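Local coordinates for protein precorrin-6Y C5,15-methyltransferase (Decarboxylating) (Geobacter metallireducens, PDB 3E05) that probably methylates a precorrin intermediate with S-adenosyl-methionine, as the C-terminal methyltransferase domain of a decarboxylating enzyme of adenosylcobalamin biosynthesis, at residues K25-K35 and H184-A192. Sequence-based numbering, arbitrary orientation.
Sequences KQEVRAVTLSK and HNPVYIITA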
ATOM      1  N   LYS D  25      -6.541  -0.813  15.174  1.00 25.63           N
ATOM      2  CA  LYS D  25      -7.306  -1.817  14.427  1.00 26.70           C
ATOM      3  C   LYS D  25      -6.569  -3.146  14.453  1.00 28.49           C
ATOM      4  O   LYS D  25      -5.362  -3.170  14.617  1.00 24.23           O
ATOM      5  CB  LYS D  25      -7.538  -1.351  12.995  1.00 27.93           C
ATOM      6  CG  LYS D  25      -8.289  -0.005  12.910  1.00 32.94           C
ATOM      7  CD  LYS D  25      -8.895   0.218  11.540  1.00 35.39           C
ATOM      8  CE  LYS D  25      -9.235   1.679  11.346  1.00 42.99           C
ATOM      9  NZ  LYS D  25     -10.392   2.043  12.198  1.00 48.16           N
ATOM     10  N   GLN D  26      -7.312  -4.236  14.271  1.00 26.28           N
ATOM     11  CA  GLN D  26      -6.854  -5.594  14.568  1.00 29.12           C
ATOM     12  C   GLN D  26      -5.525  -6.050  13.941  1.00 27.33           C
ATOM     13  O   GLN D  26      -4.663  -6.577  14.647  1.00 28.07           O
ATOM     14  CB  GLN D  26      -7.982  -6.564  14.210  1.00 34.55           C
ATOM     15  CG  GLN D  26      -7.695  -8.018  14.461  1.00 38.91           C
ATOM     16  CD  GLN D  26      -8.416  -8.883  13.465  1.00 48.66           C
ATOM     17  OE1 GLN D  26      -7.802  -9.456  12.576  1.00 51.50           O
ATOM     18  NE2 GLN D  26      -9.737  -8.950  13.583  1.00 55.20           N
ATOM     19  N   GLU D  27      -5.371  -5.848  12.629  1.00 21.00           N
ATOM     20  CA  GLU D  27      -4.165  -6.217  11.896  1.00 22.68           C
ATOM     21  C   GLU D  27      -2.918  -5.505  12.408  1.00 22.96           C
ATOM     22  O   GLU D  27      -1.903  -6.158  12.731  1.00 24.40           O
ATOM     23  CB  GLU D  27      -4.371  -5.978  10.401  1.00 24.91           C
ATOM     24  CG  GLU D  27      -5.561  -6.771   9.796  1.00 22.61           C
ATOM     25  CD  GLU D  27      -6.928  -6.112   9.987  1.00 28.53           C
ATOM     26  OE1 GLU D  27      -7.045  -4.976  10.526  1.00 24.54           O
ATOM     27  OE2 GLU D  27      -7.914  -6.762   9.600  1.00 29.10           O
ATOM     28  N   VAL D  28      -3.024  -4.179  12.516  1.00 20.93           N
ATOM     29  CA  VAL D  28      -1.966  -3.305  13.018  1.00 24.50           C
ATOM     30  C   VAL D  28      -1.658  -3.625  14.499  1.00 24.55           C
ATOM     31  O   VAL D  28      -0.517  -3.618  14.909  1.00 23.33           O
ATOM     32  CB  VAL D  28      -2.339  -1.814  12.791  1.00 26.44           C
ATOM     33  CG1 VAL D  28      -1.556  -0.891  13.710  1.00 34.85           C
ATOM     34  CG2 VAL D  28      -2.096  -1.429  11.329  1.00 29.50           C
ATOM     35  N   ARG D  29      -2.689  -3.945  15.267  1.00 23.53           N
ATOM     36  CA  ARG D  29      -2.519  -4.384  16.649  0.50 21.24           C
ATOM     37  C   ARG D  29      -1.612  -5.616  16.727  1.00 19.85           C
ATOM     38  O   ARG D  29      -0.712  -5.651  17.522  1.00 23.61           O
ATOM     39  CB  ARG D  29      -3.882  -4.693  17.273  0.50 22.63           C
ATOM     40  CG  ARG D  29      -3.887  -4.782  18.792  0.50 25.11           C
ATOM     41  CD  ARG D  29      -5.264  -5.240  19.278  0.50 20.85           C
ATOM     42  NE  ARG D  29      -6.349  -4.424  18.732  0.50 10.52           N
ATOM     43  CZ  ARG D  29      -7.525  -4.904  18.322  0.50 22.65           C
ATOM     44  NH1 ARG D  29      -7.786  -6.203  18.389  0.50 25.68           N
ATOM     45  NH2 ARG D  29      -8.449  -4.085  17.828  0.50 29.55           N
ATOM     46  N   ALA D  30      -1.886  -6.623  15.904  1.00 23.91           N
ATOM     47  CA  ALA D  30      -1.072  -7.848  15.850  1.00 26.36           C
ATOM     48  C   ALA D  30       0.386  -7.530  15.522  1.00 24.79           C
ATOM     49  O   ALA D  30       1.283  -7.982  16.222  1.00 24.05           O
ATOM     50  CB  ALA D  30      -1.637  -8.827  14.841  1.00 27.35           C
ATOM     51  N   VAL D  31       0.620  -6.715  14.486  1.00 22.04           N
ATOM     52  CA  VAL D  31       1.995  -6.306  14.132  1.00 22.59           C
ATOM     53  C   VAL D  31       2.665  -5.541  15.295  1.00 23.64           C
ATOM     54  O   VAL D  31       3.838  -5.770  15.599  1.00 23.27           O
ATOM     55  CB  VAL D  31       2.023  -5.411  12.851  1.00 25.06           C
ATOM     56  CG1 VAL D  31       3.464  -5.103  12.439  1.00 27.25           C
ATOM     57  CG2 VAL D  31       1.282  -6.090  11.695  1.00 21.08           C
ATOM     58  N   THR D  32       1.904  -4.674  15.946  1.00 24.05           N
ATOM     59  CA  THR D  32       2.398  -3.888  17.112  1.00 25.48           C
ATOM     60  C   THR D  32       2.867  -4.820  18.248  1.00 22.32           C
ATOM     61  O   THR D  32       3.984  -4.669  18.772  1.00 24.42           O
ATOM     62  CB  THR D  32       1.310  -2.914  17.605  1.00 26.50           C
ATOM     63  OG1 THR D  32       1.024  -1.964  16.582  1.00 29.11           O
ATOM     64  CG2 THR D  32       1.719  -2.159  18.876  1.00 26.42           C
ATOM     65  N   LEU D  33       2.040  -5.807  18.571  1.00 28.27           N
ATOM     66  CA  LEU D  33       2.357  -6.816  19.604  1.00 24.70           C
ATOM     67  C   LEU D  33       3.582  -7.648  19.241  1.00 28.81           C
ATOM     68  O   LEU D  33       4.425  -7.889  20.087  1.00 30.06           O
ATOM     69  CB  LEU D  33       1.145  -7.712  19.841  1.00 23.51           C
ATOM     70  CG  LEU D  33      -0.024  -6.996  20.529  1.00 28.67           C
ATOM     71  CD1 LEU D  33      -1.276  -7.789  20.328  1.00 28.51           C
ATOM     72  CD2 LEU D  33       0.263  -6.693  21.998  1.00 29.58           C
ATOM     73  N   SER D  34       3.679  -8.050  17.968  1.00 22.81           N
ATOM     74  CA  SER D  34       4.882  -8.655  17.394  1.00 26.61           C
ATOM     75  C   SER D  34       6.131  -7.799  17.621  1.00 23.82           C
ATOM     76  O   SER D  34       7.135  -8.289  18.133  1.00 31.06           O
ATOM     77  CB  SER D  34       4.685  -8.884  15.885  1.00 28.57           C
ATOM     78  OG  SER D  34       5.485  -9.941  15.412  1.00 36.44           O
ATOM     79  N   LYS D  35       6.041  -6.523  17.263  1.00 23.10           N
ATOM     80  CA  LYS D  35       7.162  -5.591  17.391  1.00 24.41           C
ATOM     81  C   LYS D  35       7.543  -5.359  18.866  1.00 28.82           C
ATOM     82  O   LYS D  35       8.705  -5.084  19.184  1.00 30.83           O
ATOM     83  CB  LYS D  35       6.841  -4.247  16.707  1.00 24.81           C
ATOM     84  CG  LYS D  35       6.733  -4.299  15.144  1.00 27.32           C
ATOM     85  CD  LYS D  35       7.994  -4.832  14.461  1.00 28.81           C
ATOM     86  CE  LYS D  35       7.772  -4.937  12.942  1.00 23.19           C
ATOM     87  NZ  LYS D  35       8.976  -5.394  12.248  1.00 25.47           N
ATOM     88  N   HIS D 184      -7.672   0.817   5.087  1.00 23.45           N
ATOM     89  CA  HIS D 184      -7.458   1.536   6.339  1.00 26.84           C
ATOM     90  C   HIS D 184      -6.446   2.619   6.037  1.00 30.48           C
ATOM     91  O   HIS D 184      -5.694   2.526   5.070  1.00 28.87           O
ATOM     92  CB  HIS D 184      -6.839   0.614   7.388  1.00 27.28           C
ATOM     93  CG  HIS D 184      -7.756  -0.447   7.900  1.00 32.65           C
ATOM     94  ND1 HIS D 184      -7.295  -1.639   8.416  1.00 34.63           N
ATOM     95  CD2 HIS D 184      -9.105  -0.488   8.004  1.00 37.63           C
ATOM     96  CE1 HIS D 184      -8.319  -2.373   8.812  1.00 34.20           C
ATOM     97  NE2 HIS D 184      -9.429  -1.695   8.577  1.00 34.96           N
ATOM     98  N   ASN D 185      -6.389   3.634   6.890  1.00 25.50           N
ATOM     99  CA  ASN D 185      -5.340   4.623   6.765  1.00 28.24           C
ATOM    100  C   ASN D 185      -3.995   4.018   7.166  1.00 28.74           C
ATOM    101  O   ASN D 185      -3.971   3.055   7.941  1.00 25.50           O
ATOM    102  CB  ASN D 185      -5.696   5.852   7.595  1.00 29.53           C
ATOM    103  CG  ASN D 185      -6.872   6.617   7.009  1.00 31.32           C
ATOM    104  OD1 ASN D 185      -7.260   6.417   5.848  1.00 26.35           O
ATOM    105  ND2 ASN D 185      -7.457   7.483   7.812  1.00 35.19           N
ATOM    106  N   PRO D 186      -2.876   4.532   6.601  1.00 24.54           N
ATOM    107  CA  PRO D 186      -1.627   3.852   6.919  1.00 25.44           C
ATOM    108  C   PRO D 186      -1.232   4.094   8.373  1.00 22.04           C
ATOM    109  O   PRO D 186      -1.594   5.126   8.957  1.00 28.43           O
ATOM    110  CB  PRO D 186      -0.589   4.506   6.005  1.00 24.92           C
ATOM    111  CG  PRO D 186      -1.317   5.529   5.188  1.00 25.40           C
ATOM    112  CD  PRO D 186      -2.686   5.702   5.721  1.00 25.36           C
ATOM    113  N   VAL D 187      -0.526   3.136   8.955  1.00 24.86           N
ATOM    114  CA  VAL D 187       0.023   3.339  10.294  1.00 25.78           C
ATOM    115  C   VAL D 187       1.522   3.110  10.265  1.00 22.81           C
ATOM    116  O   VAL D 187       2.024   2.139   9.687  1.00 22.18           O
ATOM    117  CB  VAL D 187      -0.666   2.440  11.400  1.00 24.30           C
ATOM    118  CG1 VAL D 187      -0.122   2.767  12.797  1.00 27.48           C
ATOM    119  CG2 VAL D 187      -2.189   2.600  11.401  1.00 29.97           C
ATOM    120  N   TYR D 188       2.255   4.028  10.886  1.00 22.94           N
ATOM    121  CA  TYR D 188       3.688   3.874  10.998  1.00 22.75           C
ATOM    122  C   TYR D 188       3.995   3.273  12.362  1.00 23.33           C
ATOM    123  O   TYR D 188       3.753   3.914  13.378  1.00 26.00           O
ATOM    124  CB  TYR D 188       4.367   5.246  10.876  1.00 26.08           C
ATOM    125  CG  TYR D 188       4.254   5.819   9.482  1.00 24.46           C
ATOM    126  CD1 TYR D 188       5.237   5.541   8.526  1.00 26.79           C
ATOM    127  CD2 TYR D 188       3.151   6.590   9.105  1.00 26.31           C
ATOM    128  CE1 TYR D 188       5.157   6.083   7.225  1.00 26.85           C
ATOM    129  CE2 TYR D 188       3.039   7.101   7.798  1.00 28.39           C
ATOM    130  CZ  TYR D 188       4.051   6.849   6.873  1.00 32.73           C
ATOM    131  OH  TYR D 188       3.939   7.339   5.584  1.00 30.53           O
ATOM    132  N   ILE D 189       4.482   2.032  12.359  1.00 22.98           N
ATOM    133  CA  ILE D 189       4.856   1.345  13.592  1.00 23.29           C
ATOM    134  C   ILE D 189       6.352   1.543  13.823  1.00 22.83           C
ATOM    135  O   ILE D 189       7.198   1.017  13.096  1.00 25.01           O
ATOM    136  CB  ILE D 189       4.476  -0.152  13.540  1.00 27.49           C
ATOM    137  CG1 ILE D 189       2.960  -0.278  13.319  1.00 26.85           C
ATOM    138  CG2 ILE D 189       4.955  -0.889  14.797  1.00 25.23           C
ATOM    139  CD1 ILE D 189       2.479  -1.658  12.960  1.00 24.47           C
ATOM    140  N   ILE D 190       6.654   2.305  14.872  1.00 24.52           N
ATOM    141  CA  ILE D 190       8.032   2.667  15.211  1.00 24.02           C
ATOM    142  C   ILE D 190       8.515   1.806  16.376  1.00 26.84           C
ATOM    143  O   ILE D 190       7.901   1.825  17.439  1.00 28.64           O
ATOM    144  CB  ILE D 190       8.108   4.160  15.597  1.00 26.51           C
ATOM    145  CG1 ILE D 190       7.528   5.026  14.477  1.00 27.03           C
ATOM    146  CG2 ILE D 190       9.554   4.565  15.934  1.00 27.91           C
ATOM    147  CD1 ILE D 190       7.209   6.448  14.872  1.00 29.24           C
ATOM    148  N   THR D 191       9.592   1.054  16.159  1.00 26.31           N
ATOM    149  CA  THR D 191      10.194   0.193  17.171  1.00 26.72           C
ATOM    150  C   THR D 191      11.595   0.674  17.525  1.00 31.93           C
ATOM    151  O   THR D 191      12.423   0.905  16.651  1.00 28.94           O
ATOM    152  CB  THR D 191      10.197  -1.269  16.713  1.00 28.04           C
ATOM    153  OG1 THR D 191       8.873  -1.615  16.291  1.00 27.57           O
ATOM    154  CG2 THR D 191      10.616  -2.213  17.863  1.00 31.67           C
ATOM    155  N   ALA D 192      11.849   0.822  18.824  1.00 31.74           N
ATOM    156  CA  ALA D 192      13.118   1.353  19.302  1.00 30.74           C
ATOM    157  C   ALA D 192      13.662   0.495  20.430  1.00 33.10           C
ATOM    158  O   ALA D 192      12.930   0.113  21.345  1.00 29.32           O
ATOM    159  CB  ALA D 192      12.954   2.782  19.751  1.00 31.86           C
TER
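I189 points from strand 187-192 toward helix 26-35, with CD1 as the touching atom, 3.6 Å from V31 CG1. With CG1 set beside the backbone N (chi1 -59°) and the chain then extended, that methyl enters among V28, V31 and T32 of the helix. V28 also sets both methyls against V187, CG2 lying 4.0 Å from V187 CG2. At the far end K35 rests its CG on I189 CG2, and its CB comes within 3.4 Å of T191 OG1. A bend at chi2 then carries the rest of the K35 chain away, taking NZ to salt bridges with E163 and with E27 of a second subunit.

At the helix N-cap, K25 lays CD over one face of the H184 ring, 3.6 Å from the centroid and 12° off its normal, a CH-pi contact. E27 OE1 meets the same ring at its edge, 3.4 Å from H184 CE1, while OE2 is taken by K171 and by K35 of the second subunit.

No hydrogen bond crosses between the two segments; the contact is made by side-chain packing and the CH-pi contact. Helix and strand run almost parallel, 9° apart, and the strand pairs with 137-142 and 161-173 on its two sides. This is the helix-on-sheet packing of the Rossmann-like class I methyltransferase fold, with its antiparallel strand 180-193.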